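Local coordinates for cytolethal distending toxin protein B (Haemophilus ducreyi, PDB 1SR4) that probably acts as the DNase I-like nuclease subunit of a bacterial genotoxin, damaging the DNA of host cells, at residues 49-54 and 69-74. Numbering follows the deposited sequence.
Sequences PSSAVR and YTWNLG
Val53 and Thr70 form an antiparallel hydrogen-bonded pair, adding edge strand 53-54 to strand 67-72 at one end of a mixed sheet in this DNase I-like fold; the case illustrates an edge strand held by two backbone bonds and completed by ring contacts and water. Val53 N gives a nearly straight bond to Thr70 O (2.8 Å, 171° at the hydrogen), and Thr70 N returns one to Val53 O. Ahead of the strand, a type I turn closed by Ala52 N to Pro49 O sets the proline against Trp71.

Two CH-pi contacts back the pairing, one ahead of the strand and one within the next, non-hydrogen-bonded pair, Arg54 with Tyr69. Pro49 CG lies over the centre of the Trp71 six-membered ring, 3.6 Å from its centroid, while Leu73 CD2 covers the opposite face nearer the rim. Helix 20-31 also packs on this indole through Val27. Arg54, bent at chi2 (74°), lays CD over one face of the Tyr69 ring, 3.9 Å from the centroid; its guanidinium stands higher above the same face, tilted 43° to the ring and at most weakly attracted, and NH1 bonds to Glu68 O and Arg57 O.

Before strand 53-54 begins, two waters bridge Ser51 to Asn72. One accepts from Asn72 N and donates to Ser51 O; the second donates to Asn72 O and hydrogen-bonds to Ser51 OG, which sits in plane at the indole edge, 3.2 Å from Trp71 CD1.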
# COMPACT_ATOMS: atom_id res chain seq x y z
N PRO B 49 -8.73 6.47 -11.01
CA PRO B 49 -8.60 7.75 -10.30
C PRO B 49 -9.32 8.79 -11.17
O PRO B 49 -9.26 8.70 -12.40
CB PRO B 49 -7.09 7.97 -10.29
CG PRO B 49 -6.54 6.54 -10.22
CD PRO B 49 -7.41 5.83 -11.23
N SER B 50 -9.98 9.76 -10.55
CA SER B 50 -10.70 10.76 -11.34
C SER B 50 -9.78 11.56 -12.26
O SER B 50 -10.22 12.06 -13.28
CB SER B 50 -11.49 11.72 -10.43
OG SER B 50 -10.60 12.44 -9.60
N SER B 51 -8.50 11.69 -11.91
CA SER B 51 -7.60 12.46 -12.76
C SER B 51 -7.00 11.66 -13.92
O SER B 51 -6.27 12.22 -14.76
CB SER B 51 -6.48 13.09 -11.94
OG SER B 51 -5.58 12.10 -11.52
N ALA B 52 -7.28 10.36 -14.00
CA ALA B 52 -6.75 9.55 -15.10
C ALA B 52 -7.38 10.00 -16.42
O ALA B 52 -8.57 10.30 -16.49
CB ALA B 52 -7.03 8.06 -14.88
N VAL B 53 -6.57 9.99 -17.47
CA VAL B 53 -7.02 10.43 -18.78
C VAL B 53 -6.95 9.34 -19.84
O VAL B 53 -5.91 8.72 -20.03
CB VAL B 53 -6.19 11.66 -19.24
CG1 VAL B 53 -6.71 12.18 -20.58
CG2 VAL B 53 -6.27 12.76 -18.17
N ARG B 54 -8.06 9.14 -20.51
CA ARG B 54 -8.18 8.15 -21.58
C ARG B 54 -7.32 8.56 -22.77
O ARG B 54 -7.40 9.70 -23.21
CB ARG B 54 -9.64 8.04 -22.01
CG ARG B 54 -9.90 7.05 -23.14
CD ARG B 54 -9.81 5.60 -22.70
NE ARG B 54 -10.21 4.71 -23.78
CZ ARG B 54 -9.39 4.17 -24.68
NH1 ARG B 54 -8.07 4.42 -24.65
NH2 ARG B 54 -9.89 3.41 -25.65
N TYR B 69 -5.11 4.42 -20.29
CA TYR B 69 -5.21 5.74 -19.66
C TYR B 69 -3.82 6.15 -19.19
O TYR B 69 -2.92 5.31 -19.09
CB TYR B 69 -6.09 5.69 -18.40
CG TYR B 69 -7.56 5.48 -18.64
CD1 TYR B 69 -8.47 6.54 -18.51
CD2 TYR B 69 -8.05 4.24 -19.01
CE1 TYR B 69 -9.85 6.34 -18.73
CE2 TYR B 69 -9.41 4.03 -19.24
CZ TYR B 69 -10.30 5.08 -19.10
OH TYR B 69 -11.64 4.87 -19.35
N THR B 70 -3.65 7.44 -18.91
CA THR B 70 -2.42 7.92 -18.31
C THR B 70 -2.89 8.57 -17.00
O THR B 70 -4.03 9.06 -16.90
CB THR B 70 -1.65 8.98 -19.16
OG1 THR B 70 -2.49 10.11 -19.42
CG2 THR B 70 -1.15 8.35 -20.48
N TRP B 71 -2.03 8.55 -16.00
CA TRP B 71 -2.37 9.09 -14.70
C TRP B 71 -1.12 9.73 -14.15
O TRP B 71 -0.06 9.11 -14.13
CB TRP B 71 -2.86 7.95 -13.80
CG TRP B 71 -3.19 8.35 -12.40
CD1 TRP B 71 -3.79 9.50 -11.98
CD2 TRP B 71 -3.00 7.55 -11.23
NE1 TRP B 71 -3.99 9.47 -10.62
CE2 TRP B 71 -3.51 8.28 -10.13
CE3 TRP B 71 -2.45 6.28 -11.00
CZ2 TRP B 71 -3.49 7.78 -8.83
CZ3 TRP B 71 -2.43 5.78 -9.70
CH2 TRP B 71 -2.95 6.54 -8.63
N ASN B 72 -1.23 10.98 -13.72
CA ASN B 72 -0.09 11.72 -13.21
C ASN B 72 0.02 11.62 -11.70
O ASN B 72 -0.80 12.18 -10.98
CB ASN B 72 -0.19 13.19 -13.63
CG ASN B 72 1.03 14.00 -13.23
OD1 ASN B 72 2.01 13.45 -12.71
ND2 ASN B 72 0.97 15.31 -13.45
N LEU B 73 1.04 10.91 -11.21
CA LEU B 73 1.25 10.74 -9.77
C LEU B 73 1.94 11.97 -9.18
O LEU B 73 2.07 12.09 -7.96
CB LEU B 73 2.12 9.50 -9.51
CG LEU B 73 1.60 8.15 -10.03
CD1 LEU B 73 2.70 7.10 -9.92
CD2 LEU B 73 0.37 7.72 -9.23
N GLY B 74 2.40 12.86 -10.05
CA GLY B 74 3.04 14.07 -9.58
C GLY B 74 2.17 15.28 -9.84
O GLY B 74 0.95 15.16 -10.05
O HOH W 1 -3.42 12.37 -14.61
O HOH W 2 -3.26 13.53 -11.17